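Local coordinates for stage II sporulation E family protein (Thermanaerovibrio acidaminovorans, PDB 3RNR) that belongs to the PP2C-type (PPM) phosphatases of the SpoIIE family and is probably a metal-dependent serine/threonine protein phosphatase, at the interface of chains A and B. Residues are numbered along the deposited sequence; one frame, centred on the assembly and turned at random. Chains: chain A/B, Stage II sporulation E family protein.

Contact 1: the interface of chains A and B. Residues chain A 178, 180, 185-187, 190; chain B 178, 180, 186-187.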
# COMPACT_ATOMS: atom_id res chain seq x y z
N MSE A 178 3.07 7.66 2.04
CA MSE A 178 2.31 8.74 1.43
C MSE A 178 2.11 8.53 -0.05
O MSE A 178 2.95 7.96 -0.73
CB MSE A 178 2.96 10.10 1.69
CG MSE A 178 4.40 10.23 1.28
SE MSE A 178 5.21 11.84 2.10
CE MSE A 178 3.84 13.14 1.65
N LEU A 180 1.28 10.86 -3.34
CA LEU A 180 1.29 12.25 -3.74
C LEU A 180 1.74 12.36 -5.21
O LEU A 180 2.22 11.38 -5.77
CB LEU A 180 2.16 13.06 -2.78
CG LEU A 180 3.67 12.89 -2.76
CD1 LEU A 180 4.23 13.69 -3.90
CD2 LEU A 180 4.25 13.39 -1.45
N ASP A 185 4.65 19.32 -3.52
CA ASP A 185 5.94 19.44 -2.87
C ASP A 185 5.88 18.58 -1.61
O ASP A 185 5.01 18.75 -0.76
CB ASP A 185 6.28 20.90 -2.55
CG ASP A 185 5.65 21.40 -1.27
OD1 ASP A 185 4.53 20.96 -0.93
OD2 ASP A 185 6.27 22.25 -0.60
N ALA A 186 6.80 17.63 -1.52
CA ALA A 186 6.78 16.73 -0.38
C ALA A 186 7.57 17.29 0.81
O ALA A 186 7.48 16.77 1.93
CB ALA A 186 7.26 15.35 -0.80
N ARG A 187 8.32 18.37 0.59
CA ARG A 187 8.96 19.11 1.67
C ARG A 187 7.95 19.95 2.44
O ARG A 187 7.88 19.89 3.67
CB ARG A 187 10.06 20.03 1.12
CG ARG A 187 11.41 19.36 0.88
CD ARG A 187 12.45 20.39 0.47
NE ARG A 187 13.79 19.81 0.36
CZ ARG A 187 14.57 19.90 -0.71
NH1 ARG A 187 14.14 20.55 -1.79
NH2 ARG A 187 15.77 19.35 -0.71
N LEU A 190 4.38 18.11 4.23
CA LEU A 190 4.64 17.35 5.44
C LEU A 190 5.05 18.30 6.55
O LEU A 190 4.68 18.13 7.71
CB LEU A 190 5.77 16.35 5.21
CG LEU A 190 5.70 15.09 6.07
CD1 LEU A 190 4.27 14.52 6.12
CD2 LEU A 190 6.70 14.03 5.60
N MSE B 178 5.19 6.45 -1.70
CA MSE B 178 6.53 6.44 -1.11
C MSE B 178 6.45 6.11 0.37
O MSE B 178 5.59 6.63 1.08
CB MSE B 178 7.18 7.83 -1.20
CG MSE B 178 7.02 8.57 -2.51
SE MSE B 178 7.75 10.39 -2.30
CE MSE B 178 6.75 10.95 -0.74
N LEU B 180 8.85 6.64 3.53
CA LEU B 180 10.05 7.35 3.97
C LEU B 180 10.10 7.41 5.50
O LEU B 180 9.18 6.99 6.19
CB LEU B 180 10.03 8.79 3.46
CG LEU B 180 9.46 9.08 2.08
CD1 LEU B 180 9.22 10.57 1.91
CD2 LEU B 180 10.42 8.57 1.01
N ALA B 186 11.19 14.70 1.95
CA ALA B 186 10.14 14.26 1.05
C ALA B 186 10.20 14.83 -0.38
O ALA B 186 10.34 14.08 -1.34
CB ALA B 186 8.77 14.45 1.68
N ARG B 187 10.06 16.14 -0.53
CA ARG B 187 10.09 16.74 -1.87
C ARG B 187 11.48 16.68 -2.49
O ARG B 187 11.63 16.51 -3.70
CB ARG B 187 9.58 18.18 -1.85
CG ARG B 187 9.74 18.93 -3.16
CD ARG B 187 11.01 19.76 -3.14
NE ARG B 187 10.85 20.97 -2.35
CZ ARG B 187 11.31 22.16 -2.72
NH1 ARG B 187 11.96 22.28 -3.87
NH2 ARG B 187 11.13 23.22 -1.95
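Two identical strands, 175-180 of chain A and 176-181 of chain B, run antiparallel about a two-fold axis, and residue 178 of each faces its own copy; B:Arg187, B:Met178 and B:Ala186 bury most surface. The two selenomethionines pair through both backbone groups. A:Met178 N donates to B:Met178 O at 2.9 Å, and the return bond from B:Met178 N to A:Met178 O is slightly straighter, 163° at the hydrogen; both donors lie nearly along the C=O axis. The two side chains run alongside each other in the same direction although their first torsions differ: CG of A:Met178 sits between the backbone N and carbonyl carbon (chi1 55°), that of B:Met178 beside the backbone N. Methyl CE of B:Met178 turns back to touch selenium SE of A:Met178 at 3.4 Å and CD2 of A:Leu180 at 3.6 Å.

Beside the strands, helices 186-195 and 186-193 abut at A:Ala186 and B:Ala186; their starts, including the Arg187 backbones, are modelled too tightly to support any bond. The Arg187 chains cross obliquely, A:Arg187 extended, B:Arg187 bent at chi2 and chi3. NH1 of A:Arg187 lies over the rim of the B:Arg187 guanidinium, 3.4 Å from its CZ, with the planes 70° apart. These like charges would be expected to repel, which the A:Asp185 carboxylate, OD2 5.1 Å from B:Arg187 NE, may partly offset without contact. Pairing strands and helix starts, the patch would form the dimer's core, if that is the biological form.

Contact 2: the interface of chains A and B. Residues chain A 6, 81, 180-182, 210-211; chain B 174-176.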
# COMPACT_ATOMS: atom_id res chain seq x y z
N THR A 6 -2.51 3.42 -4.89
CA THR A 6 -3.44 3.96 -5.85
C THR A 6 -3.86 2.82 -6.75
O THR A 6 -3.04 1.95 -7.09
CB THR A 6 -2.80 5.09 -6.68
OG1 THR A 6 -1.81 4.54 -7.55
CG2 THR A 6 -2.14 6.10 -5.78
N LEU A 81 -9.56 10.43 -7.40
CA LEU A 81 -8.64 11.29 -8.13
C LEU A 81 -9.29 11.94 -9.35
O LEU A 81 -8.74 12.88 -9.93
CB LEU A 81 -7.40 10.51 -8.56
CG LEU A 81 -6.58 9.92 -7.41
CD1 LEU A 81 -5.44 9.05 -7.97
CD2 LEU A 81 -6.06 11.03 -6.50
N LEU A 180 1.28 10.86 -3.34
CA LEU A 180 1.29 12.25 -3.74
C LEU A 180 1.74 12.36 -5.21
O LEU A 180 2.22 11.38 -5.77
CB LEU A 180 2.16 13.06 -2.78
CG LEU A 180 3.67 12.89 -2.76
CD1 LEU A 180 4.23 13.69 -3.90
CD2 LEU A 180 4.25 13.39 -1.45
N SER A 181 1.52 13.50 -5.86
CA SER A 181 1.92 13.62 -7.27
C SER A 181 3.25 14.35 -7.33
O SER A 181 3.70 14.86 -6.32
CB SER A 181 0.86 14.38 -8.05
OG SER A 181 0.76 15.70 -7.57
N ARG A 182 3.86 14.47 -8.51
CA ARG A 182 5.17 15.12 -8.58
C ARG A 182 5.01 16.60 -8.23
O ARG A 182 5.83 17.18 -7.52
CB ARG A 182 5.84 14.93 -9.95
CG ARG A 182 6.10 13.48 -10.34
CD ARG A 182 6.74 13.32 -11.73
NE ARG A 182 6.95 11.91 -12.06
CZ ARG A 182 5.97 11.04 -12.30
NH1 ARG A 182 6.26 9.78 -12.59
NH2 ARG A 182 4.69 11.42 -12.25
N ILE A 210 -2.28 13.01 -0.56
CA ILE A 210 -2.42 14.41 -0.98
C ILE A 210 -2.98 14.44 -2.40
O ILE A 210 -2.43 13.79 -3.28
CB ILE A 210 -1.07 15.15 -0.98
CG1 ILE A 210 -0.49 15.20 0.43
CG2 ILE A 210 -1.24 16.59 -1.51
CD1 ILE A 210 -1.35 15.97 1.42
N LEU A 211 -4.06 15.17 -2.62
CA LEU A 211 -4.64 15.26 -3.96
C LEU A 211 -3.69 16.00 -4.91
O LEU A 211 -3.10 17.01 -4.55
CB LEU A 211 -6.01 15.96 -3.95
CG LEU A 211 -6.71 16.17 -5.30
CD1 LEU A 211 -7.06 14.85 -5.97
CD2 LEU A 211 -7.97 17.02 -5.14
OXT LEU A 211 -3.49 15.60 -6.05
N ASP B 174 -3.37 8.22 -11.21
CA ASP B 174 -2.69 7.70 -10.02
C ASP B 174 -1.76 8.74 -9.38
O ASP B 174 -1.79 9.91 -9.74
CB ASP B 174 -2.00 6.36 -10.29
CG ASP B 174 -0.74 6.50 -11.14
OD1 ASP B 174 -0.03 5.48 -11.31
OD2 ASP B 174 -0.45 7.62 -11.63
N ARG B 175 -0.97 8.29 -8.41
CA ARG B 175 -0.04 9.15 -7.68
C ARG B 175 1.20 8.31 -7.37
O ARG B 175 1.17 7.09 -7.45
CB ARG B 175 -0.69 9.65 -6.38
CG ARG B 175 -1.90 10.57 -6.58
CD ARG B 175 -1.44 11.95 -7.02
NE ARG B 175 -2.52 12.93 -7.08
CZ ARG B 175 -3.35 13.08 -8.11
NH1 ARG B 175 -3.25 12.28 -9.17
NH2 ARG B 175 -4.29 14.01 -8.09
N ILE B 176 2.30 8.96 -7.00
CA ILE B 176 3.48 8.23 -6.58
C ILE B 176 3.28 7.73 -5.15
O ILE B 176 2.75 8.46 -4.33
CB ILE B 176 4.70 9.14 -6.63
CG1 ILE B 176 4.84 9.74 -8.04
CG2 ILE B 176 5.96 8.37 -6.22
CD1 ILE B 176 5.83 10.88 -8.12
O HOH W 1 -1.38 3.17 -9.91
O HOH W 2 -6.20 14.30 -10.00
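The end of strand 175-180 and the following loop of chain A, together with strand 2-7, the loop holding A:Leu81 and the C-terminal residue after strand 205-210, receive the loop residues B:Asp174 and B:Arg175 and the start of strand 176-181 of chain B. The strands join as an antiparallel edge pair. A:Leu180 N donates to B:Ile176 O at 3.0 Å, and B:Ile176 N returns a bond to A:Leu180 O; both donors lie in the carbonyl plane, although the second bond is more bent, 138° at the hydrogen.

B:Arg175 buries most surface. Its CG stands beside the backbone N (chi1 -65°) and the chain bends at chi2 (-75°), so that CD passes CB of A:Ser181 at 3.5 Å and the guanidinium arrives at the chain A terminus. There NH2 donates to the terminal carboxylate oxygen OXT of A:Leu211 at 2.7 Å, nearly in the guanidinium plane, while NE makes a weak bond to the same oxygen. The opposite charges probably strengthen this grip. NH1 turns back to the carbonyl O of B:Asp174 at 2.8 Å, approaching from above the carbonyl plane, and a water at the guanidinium edge links NH2 to A:Leu81 O. With these bonds fixing its rotation, the flat group meets A:Leu81 tip to tip: methyl CD2 sits over the centre of one face, 3.8 Å from CZ.

A:Thr6 crosses B:Asp174 obliquely, and a second water joins hydroxyl OG1 of A:Thr6 to carboxylate OD1 of B:Asp174. On the other flank, CD1 of B:Ile176 touches CG of A:Arg182 at 3.4 Å, though that arginine is poorly ordered. The site fastens the outer part of the intermolecular strand pair and ties one chain's C-terminus to its neighbour, which would favour pairing if the dimer forms in solution.

About 11 Å separates the C-alpha centres of contact 1 and contact 2, and the same strand pair runs through both. A:Leu180 belongs to each: its side chain packs in contact 1, whereas its backbone pairs in contact 2. Contact 1 lies around the two-fold axis, where residues meet their own copies, so contact 2 recurs with the chains exchanged on the far side of it. One continuous antiparallel pairing, flanked by helix starts at its middle and by arginine–carboxylate grips towards its ends, thus joins the two subunits. Whether this dimer is the form present in solution, the structure alone does not show.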